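Local coordinates for transcriptional regulator (Rhodococcus jostii, PDB 5CYV), which binds p-coumaroyl-CoA and, as a MarR-family transcriptional regulator linked to p-hydroxycinnamate metabolism, probably binds DNA through its winged helix-turn-helix, at residues V31-R36 and R103-D108; R38-L43 and D108-V113; E75-E78 and V82-T85; T85-P88 and R92-L95. One frame throughout, in Å; residues are numbered along the deposited sequence. Where two conformers were deposited one is given.

Interaction 1 (V31-R36 and R103-D108)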
loop_
_atom_site.group_PDB
_atom_site.type_symbol
_atom_site.label_atom_id
_atom_site.label_comp_id
_atom_site.label_asym_id
_atom_site.label_seq_id
_atom_site.Cartn_x
_atom_site.Cartn_y
_atom_site.Cartn_z
ATOM N N VAL B 31 0.952 17.668 4.392
ATOM C CA VAL B 31 1.725 18.812 3.847
ATOM C C VAL B 31 1.913 19.951 4.883
ATOM O O VAL B 31 3.056 20.403 5.107
ATOM C CB VAL B 31 1.105 19.310 2.541
ATOM C CG1 VAL B 31 1.740 20.641 2.188
ATOM C CG2 VAL B 31 1.384 18.259 1.477
ATOM N N PRO B 32 0.871 20.383 5.628
ATOM C CA PRO B 32 1.124 21.479 6.593
ATOM C C PRO B 32 2.055 21.143 7.761
ATOM O O PRO B 32 2.552 22.076 8.398
ATOM C CB PRO B 32 -0.271 21.812 7.138
ATOM C CG PRO B 32 -1.225 21.238 6.133
ATOM C CD PRO B 32 -0.573 20.089 5.475
ATOM N N THR B 33 2.275 19.866 8.021
ATOM C CA THR B 33 3.149 19.434 9.095
ATOM C C THR B 33 4.588 19.284 8.675
ATOM O O THR B 33 5.445 19.088 9.514
ATOM C CB THR B 33 2.691 18.074 9.651
ATOM O OG1 THR B 33 3.047 17.030 8.729
ATOM C CG2 THR B 33 1.174 18.040 9.925
ATOM N N GLY B 34 4.802 19.274 7.372
ATOM C CA GLY B 34 6.133 19.002 6.840
ATOM C C GLY B 34 6.566 17.553 6.903
ATOM O O GLY B 34 7.711 17.277 6.541
ATOM N N LEU B 35 5.714 16.663 7.366
ATOM C CA LEU B 35 6.031 15.244 7.478
ATOM C C LEU B 35 5.541 14.555 6.199
ATOM O O LEU B 35 4.729 15.116 5.457
ATOM C CB LEU B 35 5.316 14.587 8.659
ATOM C CG LEU B 35 5.684 15.260 10.008
ATOM C CD1 LEU B 35 4.710 14.732 11.018
ATOM C CD2 LEU B 35 7.093 14.906 10.373
ATOM N N ARG B 36 5.958 13.314 6.019
ATOM C CA ARG B 36 5.496 12.418 4.976
ATOM C C ARG B 36 5.169 11.066 5.636
ATOM O O ARG B 36 5.333 10.934 6.790
ATOM C CB ARG B 36 6.451 12.289 3.806
ATOM C CG ARG B 36 6.369 13.451 2.846
ATOM C CD ARG B 36 7.477 13.461 1.832
ATOM N NE ARG B 36 7.589 12.252 1.067
ATOM C CZ ARG B 36 6.789 11.900 0.099
ATOM N NH1 ARG B 36 5.799 12.664 -0.259
ATOM N NH2 ARG B 36 7.020 10.780 -0.534
ATOM N N ARG B 103 5.413 15.857 20.322
ATOM C CA ARG B 103 4.088 15.370 20.739
ATOM C C ARG B 103 3.023 16.320 20.232
ATOM O O ARG B 103 1.925 15.876 19.798
ATOM C CB ARG B 103 3.989 15.193 22.255
ATOM C CG ARG B 103 4.884 14.089 22.770
ATOM C CD ARG B 103 4.721 13.849 24.294
ATOM N NE ARG B 103 5.669 12.770 24.680
ATOM C CZ ARG B 103 5.430 11.466 24.482
ATOM N NH1 ARG B 103 4.255 11.052 23.975
ATOM N NH2 ARG B 103 6.352 10.581 24.832
ATOM N N ARG B 104 3.307 17.619 20.270
ATOM C CA ARG B 104 2.299 18.580 19.805
ATOM C C ARG B 104 2.063 18.409 18.286
ATOM O O ARG B 104 0.912 18.422 17.805
ATOM C CB ARG B 104 2.735 20.009 20.150
ATOM C CG ARG B 104 1.955 21.099 19.438
ATOM C CD ARG B 104 2.820 22.314 19.029
ATOM N NE ARG B 104 3.186 22.245 17.610
ATOM C CZ ARG B 104 2.341 22.371 16.581
ATOM N NH1 ARG B 104 1.039 22.591 16.770
ATOM N NH2 ARG B 104 2.813 22.278 15.342
ATOM N N LEU B 105 3.130 18.200 17.519
ATOM C CA LEU B 105 2.993 18.011 16.077
ATOM C C LEU B 105 2.321 16.691 15.784
ATOM O O LEU B 105 1.512 16.582 14.855
ATOM C CB LEU B 105 4.371 18.083 15.402
ATOM C CG LEU B 105 4.275 18.030 13.883
ATOM C CD1 LEU B 105 3.570 19.266 13.344
ATOM C CD2 LEU B 105 5.685 17.853 13.245
ATOM N N ARG B 106 2.624 15.694 16.604
ATOM C CA ARG B 106 2.029 14.390 16.368
ATOM C C ARG B 106 0.525 14.462 16.597
ATOM O O ARG B 106 -0.248 13.845 15.863
ATOM C CB ARG B 106 2.654 13.340 17.288
ATOM C CG ARG B 106 1.818 12.082 17.450
ATOM C CD ARG B 106 1.660 11.707 18.914
ATOM N NE ARG B 106 0.765 10.569 19.095
ATOM C CZ ARG B 106 -0.558 10.667 19.195
ATOM N NH1 ARG B 106 -1.142 11.855 19.133
ATOM N NH2 ARG B 106 -1.294 9.577 19.359
ATOM N N ASP B 107 0.065 15.284 17.536
ATOM C CA ASP B 107 -1.369 15.416 17.759
ATOM C C ASP B 107 -2.023 16.110 16.543
ATOM O O ASP B 107 -3.110 15.714 16.122
ATOM C CB ASP B 107 -1.638 16.219 19.024
ATOM C CG ASP B 107 -1.426 15.395 20.255
ATOM O OD1 ASP B 107 -1.299 14.155 20.139
ATOM O OD2 ASP B 107 -1.400 15.982 21.332
ATOM N N ASP B 108 -1.386 17.154 16.043
ATOM C CA ASP B 108 -1.881 17.878 14.858
ATOM C C ASP B 108 -1.910 16.950 13.642
ATOM O O ASP B 108 -2.901 16.850 12.912
ATOM C CB ASP B 108 -0.992 19.077 14.619
ATOM C CG ASP B 108 -1.373 19.824 13.380
ATOM O OD1 ASP B 108 -2.285 20.711 13.471
ATOM O OD2 ASP B 108 -0.756 19.530 12.324
HETATM O O HOH W 1 0.848 21.594 11.356
#
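Thr-33 and Leu-105 are the nearest backbone neighbours, their CA atoms 7.1 Å apart, where the loop 31-36 comes up against one side of the helical segment 103-108. A 3-10 turn over 31-33 and then Gly-34, with positive phi (75°), swing the loop round, and no direct hydrogen bond crosses to the helix. Leu-105 does most of the touching with its two methyls. CD1 lies 4.0 Å from CB of Thr-33, while CD2 rests against the Thr-33 carbonyl oxygen, which accepts a hydrogen bond from Arg-79, and meets CD1 of Leu-35 tip to tip, also at 4.0 Å. CG of Leu-105 is trans to its backbone N (chi1 -174°), which turns the branch toward the loop. One turn on, Asp-108 OD2 approaches the Thr-33 methyl CG2 at 3.4 Å, but forms a salt bridge with Arg-112 of the same helix. A water gives OD2 a hydrogen bond of 2.8 Å and a weak one to the Pro-32 carbonyl oxygen. Thr-33 OG1 faces its own chain: it accepts the N-H of Leu-35 at 3.0 Å and is also hydrogen-bonded to the Leu-30 carbonyl. Leu-43 and Arg-79 add to the packing round Leu-35. The loop thus joins helices 11-30 and 37-47 through an ST turn, seated on helix 100-121 of the MarR-type fold.

Interaction 2 (R38-L43 and D108-V113). With WCA (p-coumaroyl-CoA), chain J.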
loop_
_atom_site.group_PDB
_atom_site.type_symbol
_atom_site.label_atom_id
_atom_site.label_comp_id
_atom_site.label_asym_id
_atom_site.label_seq_id
_atom_site.Cartn_x
_atom_site.Cartn_y
_atom_site.Cartn_z
ATOM N N ARG B 38 6.494 8.135 5.994
ATOM C CA ARG B 38 7.469 7.438 6.876
ATOM C C ARG B 38 7.913 8.259 8.093
ATOM O O ARG B 38 7.970 7.694 9.195
ATOM C CB ARG B 38 8.718 7.018 6.083
ATOM C CG ARG B 38 8.426 5.922 5.048
ATOM C CD ARG B 38 9.742 5.406 4.497
ATOM N NE ARG B 38 9.492 4.349 3.481
ATOM C CZ ARG B 38 10.417 3.557 2.986
ATOM N NH1 ARG B 38 10.092 2.662 2.028
ATOM N NH2 ARG B 38 11.715 3.617 3.427
ATOM N N SER B 39 8.187 9.539 7.925
ATOM C CA SER B 39 8.581 10.340 9.100
ATOM C C SER B 39 7.430 10.472 10.068
ATOM O O SER B 39 7.641 10.445 11.299
ATOM C CB SER B 39 9.110 11.704 8.688
ATOM O OG SER B 39 8.211 12.425 7.834
ATOM N N TYR B 40 6.197 10.624 9.557
ATOM C CA TYR B 40 5.056 10.565 10.439
ATOM C C TYR B 40 4.948 9.278 11.208
ATOM O O TYR B 40 4.696 9.301 12.433
ATOM C CB TYR B 40 3.762 10.807 9.597
ATOM C CG TYR B 40 2.479 10.543 10.308
ATOM C CD1 TYR B 40 1.972 11.433 11.225
ATOM C CD2 TYR B 40 1.745 9.352 10.030
ATOM C CE1 TYR B 40 0.774 11.185 11.895
ATOM C CE2 TYR B 40 0.536 9.118 10.663
ATOM C CZ TYR B 40 0.048 10.046 11.591
ATOM O OH TYR B 40 -1.101 9.780 12.282
ATOM N N SER B 41 5.143 8.149 10.540
ATOM C CA SER B 41 5.034 6.866 11.240
ATOM C C SER B 41 6.060 6.770 12.379
ATOM O O SER B 41 5.713 6.292 13.459
ATOM C CB SER B 41 5.275 5.701 10.273
ATOM O OG SER B 41 4.282 5.706 9.222
ATOM N N VAL B 42 7.301 7.192 12.112
ATOM C CA VAL B 42 8.305 7.143 13.187
ATOM C C VAL B 42 7.941 8.013 14.377
ATOM O O VAL B 42 8.013 7.558 15.533
ATOM C CB VAL B 42 9.675 7.543 12.649
ATOM C CG1 VAL B 42 10.736 7.578 13.779
ATOM C CG2 VAL B 42 10.083 6.526 11.569
ATOM N N LEU B 43 7.445 9.212 14.071
ATOM C CA LEU B 43 7.026 10.152 15.127
ATOM C C LEU B 43 5.880 9.540 15.957
ATOM O O LEU B 43 5.889 9.584 17.213
ATOM C CB LEU B 43 6.659 11.496 14.496
ATOM C CG LEU B 43 6.183 12.505 15.551
ATOM C CD1 LEU B 43 7.282 12.780 16.590
ATOM C CD2 LEU B 43 5.815 13.821 14.854
ATOM N N ASP B 108 -1.386 17.154 16.043
ATOM C CA ASP B 108 -1.881 17.878 14.858
ATOM C C ASP B 108 -1.910 16.950 13.642
ATOM O O ASP B 108 -2.901 16.850 12.912
ATOM C CB ASP B 108 -0.992 19.077 14.619
ATOM C CG ASP B 108 -1.373 19.824 13.380
ATOM O OD1 ASP B 108 -2.285 20.711 13.471
ATOM O OD2 ASP B 108 -0.756 19.530 12.324
ATOM N N ALA B 109 -0.816 16.218 13.459
ATOM C CA ALA B 109 -0.703 15.382 12.298
ATOM C C ALA B 109 -1.677 14.200 12.308
ATOM O O ALA B 109 -2.243 13.840 11.259
ATOM C CB ALA B 109 0.783 14.852 12.191
ATOM N N LYS B 110 -1.879 13.602 13.503
ATOM C CA LYS B 110 -2.772 12.473 13.563
ATOM C C LYS B 110 -4.228 12.930 13.342
ATOM O O LYS B 110 -4.996 12.187 12.770
ATOM C CB LYS B 110 -2.679 11.762 14.895
ATOM C CG LYS B 110 -3.555 10.496 14.829
ATOM C CD LYS B 110 -3.120 9.489 15.828
ATOM C CE LYS B 110 -4.271 8.531 16.166
ATOM N NZ LYS B 110 -4.964 7.917 15.013
ATOM N N ALA B 111 -4.552 14.139 13.790
ATOM C CA ALA B 111 -5.908 14.661 13.531
ATOM C C ALA B 111 -6.113 14.764 11.992
ATOM O O ALA B 111 -7.182 14.374 11.468
ATOM C CB ALA B 111 -6.096 15.995 14.196
ATOM N N ARG B 112 -5.137 15.318 11.285
ATOM C CA ARG B 112 -5.211 15.383 9.807
ATOM C C ARG B 112 -5.305 14.047 9.141
ATOM O O ARG B 112 -6.168 13.833 8.272
ATOM C CB ARG B 112 -3.970 16.139 9.251
ATOM C CG ARG B 112 -3.926 17.593 9.760
ATOM C CD ARG B 112 -2.585 18.258 9.294
ATOM N NE ARG B 112 -2.419 19.509 10.010
ATOM C CZ ARG B 112 -3.043 20.644 9.731
ATOM N NH1 ARG B 112 -3.853 20.750 8.662
ATOM N NH2 ARG B 112 -2.895 21.702 10.547
ATOM N N VAL B 113 -4.468 13.116 9.581
ATOM C CA VAL B 113 -4.465 11.792 8.983
ATOM C C VAL B 113 -5.756 11.006 9.313
ATOM O O VAL B 113 -6.353 10.442 8.395
ATOM C CB VAL B 113 -3.190 11.034 9.452
ATOM C CG1 VAL B 113 -3.298 9.597 9.077
ATOM C CG2 VAL B 113 -1.926 11.701 8.849
HETATM C C4 WCA J . 14.433 -7.773 -8.219
HETATM C C5 WCA J . 14.404 -7.055 -9.411
HETATM C C6 WCA J . 15.212 -7.534 -10.508
HETATM C C8 WCA J . 13.063 -6.025 -7.993
HETATM N N1 WCA J . 15.952 -8.652 -10.326
HETATM N N3 WCA J . 15.213 -8.890 -8.127
HETATM C CAV WCA J . 1.308 5.310 7.632
HETATM C CAT WCA J . 0.389 6.030 8.332
HETATM C CBS WCA J . -0.919 6.050 7.825
HETATM O OAJ WCA J . -1.905 6.793 8.528
HETATM C CAU WCA J . -1.277 5.367 6.711
HETATM C CAW WCA J . -0.345 4.611 5.992
HETATM C CBT WCA J . 0.934 4.586 6.492
HETATM C CAR WCA J . 1.872 3.748 5.720
HETATM C CAQ WCA J . 3.188 3.468 6.282
HETATM C CBP WCA J . 3.940 2.424 5.484
HETATM O OAD WCA J . 3.543 1.666 4.668
HETATM S SBO WCA J . 5.616 2.421 5.960
HETATM C CBA WCA J . 6.194 1.007 4.967
HETATM C CAY WCA J . 6.948 1.525 3.671
HETATM N NBH WCA J . 6.037 1.808 2.618
HETATM C CBQ WCA J . 6.087 3.142 2.005
HETATM O OAE WCA J . 6.943 3.991 2.282
HETATM C CBB WCA J . 5.106 3.423 0.910
HETATM C CAZ WCA J . 5.775 3.404 -0.495
HETATM N NBI WCA J . 6.236 2.078 -0.951
HETATM C CBR WCA J . 7.528 1.592 -0.789
HETATM O OAF WCA J . 8.315 2.275 -0.125
HETATM C CBX WCA J . 7.944 0.271 -1.418
HETATM O OAK WCA J . 6.967 -0.051 -2.448
HETATM C CCD WCA J . 8.025 -0.858 -0.382
HETATM C CAA WCA J . 6.574 -1.211 0.061
HETATM C CAB WCA J . 8.932 -0.502 0.816
HETATM C CBD WCA J . 8.603 -2.129 -1.090
HETATM O OBK WCA J . 9.852 -1.624 -1.631
HETATM P PCG WCA J . 10.970 -2.668 -2.140
HETATM O OAP WCA J . 11.199 -3.646 -1.033
HETATM O OAI WCA J . 12.142 -1.778 -2.624
HETATM O OBN WCA J . 10.298 -3.500 -3.275
HETATM P PCF WCA J . 10.270 -3.436 -4.834
HETATM O OAO WCA J . 11.205 -2.271 -5.170
HETATM O OAH WCA J . 8.853 -3.566 -5.376
HETATM O "O5'" WCA J . 11.012 -4.804 -5.277
HETATM C "C5'" WCA J . 10.503 -6.075 -4.877
HETATM C "C4'" WCA J . 11.467 -7.176 -4.543
HETATM O "O4'" WCA J . 12.026 -7.788 -5.947
HETATM C "C3'" WCA J . 12.568 -6.776 -3.862
HETATM O "O3'" WCA J . 13.195 -7.920 -3.172
HETATM P PCE WCA J . 13.217 -8.019 -1.600
HETATM O OAM WCA J . 11.820 -7.878 -1.089
HETATM O OAN WCA J . 14.082 -6.933 -1.029
HETATM O OAG WCA J . 13.771 -9.364 -1.214
HETATM C "C2'" WCA J . 13.545 -6.334 -4.974
HETATM O "O2'" WCA J . 14.832 -6.231 -4.552
HETATM C "C1'" WCA J . 13.298 -7.480 -6.023
HETATM N N9 WCA J . 13.585 -7.083 -7.370
HETATM N N7 WCA J . 13.549 -5.979 -9.236
HETATM C C2 WCA J . 15.950 -9.303 -9.181
HETATM N N6 WCA J . 15.208 -6.826 -11.750
#
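Tyr-40 lays one face of its ring against Val-113, whose CG2 sits 4.1 Å from the ring centroid, a CH-pi contact displaced toward the phenol rim. The ring reaches helix 108-113 because CG is anti to the backbone N (chi1 170°). Ala-109 CB packs obliquely on the same ring, 3.7 Å from CE1, and the phenol oxygen OH runs up to the helix backbone, 3.4 Å from Lys-110 CA, with the lysine's CB and CG beside it. The lysine's amino group turns off to Asp-114. The Tyr-40 ring thus bridges segments 38-43 and 108-113, whose axes approach no closer than 11.2 Å and run at 121° to each other. Leu-30 of helix 11-30 also packs on Tyr-40, Ala-109 and Val-113, so three helices of the MarR-type fold meet here, next to the p-coumaroyl-CoA pocket. The coumaroyl ring carbon CAT lies at the edge of the Tyr-40 ring, 3.9 Å from CE2, and Val-113 CG1 comes within 3.2 Å of the coumaroyl hydroxyl OAJ. Ser-41 OG approaches the ligand's ring at CAV, but is itself hydrogen-bonded to the Val-37 carbonyl. Farther along the ligand, the extended Arg-38 chain offers its guanidinium edge to two pantetheine carbonyls: NE points almost straight at OAE (2.8 Å, 171°), while NH1 bonds OAF at 2.8 Å and OAE only weakly. Gln-68 takes the Arg-38 NH2, and Asn-27 of the second subunit also hydrogen-bonds the ligand.

Interaction 3 (E75-E78 and V82-T85)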
loop_
_atom_site.group_PDB
_atom_site.type_symbol
_atom_site.label_atom_id
_atom_site.label_comp_id
_atom_site.label_asym_id
_atom_site.label_seq_id
_atom_site.Cartn_x
_atom_site.Cartn_y
_atom_site.Cartn_z
ATOM N N GLU B 75 15.946 13.218 10.341
ATOM C CA GLU B 75 15.054 14.285 9.906
ATOM C C GLU B 75 14.240 14.821 11.085
ATOM O O GLU B 75 14.129 16.041 11.273
ATOM C CB GLU B 75 14.143 13.773 8.779
ATOM C CG GLU B 75 13.099 14.758 8.373
ATOM C CD GLU B 75 12.229 14.306 7.206
ATOM O OE1 GLU B 75 11.245 15.019 6.943
ATOM O OE2 GLU B 75 12.470 13.242 6.591
ATOM N N LEU B 76 13.681 13.914 11.868
ATOM C CA LEU B 76 12.869 14.350 12.978
ATOM C C LEU B 76 13.722 15.014 14.027
ATOM O O LEU B 76 13.256 15.983 14.680
ATOM C CB LEU B 76 12.152 13.136 13.581
ATOM C CG LEU B 76 11.079 12.507 12.665
ATOM C CD1 LEU B 76 10.620 11.229 13.301
ATOM C CD2 LEU B 76 9.864 13.442 12.496
ATOM N N GLU B 77 14.952 14.535 14.202
ATOM C CA GLU B 77 15.810 15.110 15.236
ATOM C C GLU B 77 16.248 16.532 14.830
ATOM O O GLU B 77 16.290 17.430 15.677
ATOM C CB GLU B 77 17.023 14.205 15.536
ATOM C CG GLU B 77 17.734 14.626 16.887
ATOM C CD GLU B 77 18.773 13.617 17.444
ATOM O OE1 GLU B 77 19.294 12.805 16.642
ATOM O OE2 GLU B 77 19.138 13.681 18.671
ATOM N N GLU B 78 16.527 16.751 13.555
ATOM C CA GLU B 78 16.928 18.076 13.110
ATOM C C GLU B 78 15.817 19.091 13.317
ATOM O O GLU B 78 16.120 20.284 13.498
ATOM C CB GLU B 78 17.342 18.051 11.637
ATOM C CG GLU B 78 17.876 19.376 11.191
ATOM C CD GLU B 78 19.248 19.666 11.741
ATOM O OE1 GLU B 78 20.008 18.697 11.977
ATOM O OE2 GLU B 78 19.567 20.865 11.934
ATOM N N VAL B 82 12.176 14.665 17.825
ATOM C CA VAL B 82 12.590 13.513 18.650
ATOM C C VAL B 82 14.014 13.739 19.055
ATOM O O VAL B 82 14.719 14.579 18.458
ATOM C CB VAL B 82 12.493 12.137 17.903
ATOM C CG1 VAL B 82 11.095 11.850 17.394
ATOM C CG2 VAL B 82 13.489 12.048 16.695
ATOM N N VAL B 83 14.453 12.998 20.070
ATOM C CA VAL B 83 15.824 13.023 20.524
ATOM C C VAL B 83 16.304 11.579 20.623
ATOM O O VAL B 83 15.548 10.711 21.037
ATOM C CB VAL B 83 15.975 13.715 21.910
ATOM C CG1 VAL B 83 17.352 13.495 22.435
ATOM C CG2 VAL B 83 15.763 15.198 21.761
ATOM N N ARG B 84 17.538 11.326 20.240
ATOM C CA ARG B 84 18.120 10.023 20.523
ATOM C C ARG B 84 18.609 10.019 21.954
ATOM O O ARG B 84 19.518 10.818 22.323
ATOM C CB ARG B 84 19.258 9.725 19.559
ATOM C CG ARG B 84 18.820 9.521 18.117
ATOM C CD ARG B 84 20.030 9.097 17.274
ATOM N NE ARG B 84 19.635 8.497 15.988
ATOM C CZ ARG B 84 19.602 9.154 14.835
ATOM N NH1 ARG B 84 19.909 10.456 14.820
ATOM N NH2 ARG B 84 19.291 8.532 13.697
ATOM N N THR B 85 18.037 9.146 22.767
ATOM C CA THR B 85 18.383 9.081 24.171
ATOM C C THR B 85 18.734 7.665 24.572
ATOM O O THR B 85 18.837 6.773 23.698
ATOM C CB THR B 85 17.229 9.674 25.042
ATOM O OG1 THR B 85 17.654 9.831 26.385
ATOM C CG2 THR B 85 15.916 8.850 24.998
HETATM O O HOH W 2 16.042 16.986 18.547
#
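Glu-77, modelled in two conformers of which one is described, leaves the last turn of helix 70-78 and stretches along the beginning of strand 82-85. Its CB lies near the Val-82 carbonyl oxygen, and CG comes closer to that oxygen, at 3.4 Å. A chi1 of -165° and an extended chain beyond CG carry the carboxylate past Val-83 to Arg-84. In this conformer OE2 accepts the Arg-84 backbone N-H at 3.3 Å in a nearly straight bond (176°), with the donor well above the carboxylate plane. OE1 forms a salt bridge with Arg-84 NH1 at 3.0 Å; its hydrogen bond is weak and bent, and the carboxylate and guanidinium planes stand 54° apart. The two side chains cross at about a right angle. At the base, the Val-82 carbonyl oxygen takes a C-H...O contact from Glu-77 CA and a hydrogen bond from a water, 2.7 Å away, that also bonds the Glu-77 carbonyl oxygen. On the buried side Leu-76 CB packs on Val-82 CG2 at 3.6 Å, with Leu-43 of helix 37-47 beside both residues. The contact folds the first strand of the wing back on the helix before it. Arg-84 NH1 has a second carboxylate partner in Asp-74, so its positive charge probably balances two acids on the helix, while Glu-77 in this conformer can meet both the backbone N-H and the guanidinium of Arg-84.

Interaction 4 (T85-P88 and R92-L95)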
loop_
_atom_site.group_PDB
_atom_site.type_symbol
_atom_site.label_atom_id
_atom_site.label_comp_id
_atom_site.label_asym_id
_atom_site.label_seq_id
_atom_site.Cartn_x
_atom_site.Cartn_y
_atom_site.Cartn_z
ATOM N N THR B 85 18.037 9.146 22.767
ATOM C CA THR B 85 18.383 9.081 24.171
ATOM C C THR B 85 18.734 7.665 24.572
ATOM O O THR B 85 18.837 6.773 23.698
ATOM C CB THR B 85 17.229 9.674 25.042
ATOM O OG1 THR B 85 17.654 9.831 26.385
ATOM C CG2 THR B 85 15.916 8.850 24.998
ATOM N N LEU B 86 18.967 7.447 25.858
ATOM C CA LEU B 86 19.318 6.102 26.326
ATOM C C LEU B 86 18.234 5.756 27.287
ATOM O O LEU B 86 17.825 6.602 28.069
ATOM C CB LEU B 86 20.717 6.037 26.986
ATOM C CG LEU B 86 21.861 6.471 26.079
ATOM C CD1 LEU B 86 23.129 6.480 26.895
ATOM C CD2 LEU B 86 22.047 5.549 24.856
ATOM N N ASP B 87 17.705 4.538 27.162
ATOM C CA ASP B 87 16.724 4.008 28.084
ATOM C C ASP B 87 17.244 4.162 29.509
ATOM O O ASP B 87 18.277 3.613 29.848
ATOM C CB ASP B 87 16.451 2.544 27.740
ATOM C CG ASP B 87 15.307 1.916 28.569
ATOM O OD1 ASP B 87 14.903 2.486 29.620
ATOM O OD2 ASP B 87 14.838 0.808 28.180
ATOM N N PRO B 88 16.524 4.932 30.343
ATOM C CA PRO B 88 16.930 5.017 31.753
ATOM C C PRO B 88 16.948 3.625 32.444
ATOM O O PRO B 88 17.639 3.439 33.458
ATOM C CB PRO B 88 15.860 5.933 32.368
ATOM C CG PRO B 88 15.294 6.698 31.253
ATOM C CD PRO B 88 15.340 5.763 30.051
ATOM N N ARG B 92 22.173 0.541 27.549
ATOM C CA ARG B 92 22.591 -0.048 26.286
ATOM C C ARG B 92 21.445 -0.025 25.265
ATOM O O ARG B 92 21.664 -0.252 24.083
ATOM C CB ARG B 92 23.100 -1.481 26.522
ATOM C CG ARG B 92 24.210 -1.569 27.589
ATOM C CD ARG B 92 24.664 -3.013 27.842
ATOM N NE ARG B 92 25.444 -3.182 29.079
ATOM C CZ ARG B 92 26.772 -3.256 29.143
ATOM N NH1 ARG B 92 27.508 -3.171 28.047
ATOM N NH2 ARG B 92 27.375 -3.422 30.315
ATOM N N ASN B 93 20.231 0.273 25.730
ATOM C CA ASN B 93 19.043 0.306 24.881
ATOM C C ASN B 93 18.838 1.740 24.394
ATOM O O ASN B 93 18.363 2.595 25.132
ATOM C CB ASN B 93 17.811 -0.206 25.657
ATOM C CG ASN B 93 16.559 -0.358 24.778
ATOM O OD1 ASN B 93 16.656 -0.672 23.584
ATOM N ND2 ASN B 93 15.396 -0.139 25.364
ATOM N N LYS B 94 19.157 2.000 23.137
ATOM C CA LYS B 94 18.998 3.326 22.597
ATOM C C LYS B 94 17.536 3.537 22.229
ATOM O O LYS B 94 16.914 2.629 21.629
ATOM C CB LYS B 94 19.886 3.519 21.385
ATOM C CG LYS B 94 21.381 3.438 21.813
ATOM C CD LYS B 94 22.293 3.547 20.641
ATOM C CE LYS B 94 23.759 3.369 21.045
ATOM N NZ LYS B 94 24.578 3.343 19.815
ATOM N N LEU B 95 16.984 4.679 22.635
ATOM C CA LEU B 95 15.588 4.988 22.332
ATOM C C LEU B 95 15.449 6.249 21.521
ATOM O O LEU B 95 16.253 7.196 21.620
ATOM C CB LEU B 95 14.774 5.112 23.622
ATOM C CG LEU B 95 14.707 3.865 24.493
ATOM C CD1 LEU B 95 13.918 4.229 25.719
ATOM C CD2 LEU B 95 14.042 2.635 23.790
#
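Asp-87 and Asn-93 face each other near the turn of the hairpin, joined twice. The Asp-87 backbone N bonds the backbone O of Asn-93 at 2.9 Å, and Asn-93 ND2 donates to Asp-87 OD2 at 3.0 Å. The aspartate uses the lone pair of OD2 that points away from its other oxygen; the bond lies in the amide plane, although amide and carboxylate are turned 55° apart. Asp-87 CB is also covered by Leu-95 CD1, at 3.7 Å. Farther from the turn, Thr-85 and Leu-95 form an antiparallel hydrogen-bonded pair: Thr-85 N to Leu-95 O measures 2.9 Å and Leu-95 N to Thr-85 O 3.0 Å. Leu-86 and Lys-94 make the intervening non-hydrogen-bonded pair. Their side chains lie alongside each other, pointing the same way, with Leu-86 CD2 3.8 Å from Lys-94 CG. Outside the ladder, Asp-87 OD1 accepts from the Ser-89 N-H in the turn, and Glu-51 packs on Leu-95 and Pro-88. This is the two-stranded hairpin that forms the wing of the MarR winged helix. With one oxygen bonded to the turn and the other to Asn-93 across the hairpin, the Asp-87 carboxylate is probably restrained in rotation and links the turn to the ladder.

From the N terminus, the loop after helix 11-30 is the first partner in interaction 1, and helix 37-47 follows in interaction 2; both find their second partner on helix 100-121. Their segments alternate along the chain, so the two long loops they close cross, and they share Asp-108. Nested inside both loops are interactions 3 and 4, each closing a short turn: helix 70-78 onto strand 82-87, then that strand onto strand 94-98, with Thr-85 common to the two. Leu-76 of interaction 3 packs on Leu-35 and Val-42, tying the wing's base to the helical body, whereas interaction 4 lies farther out and touches neither long-range contact.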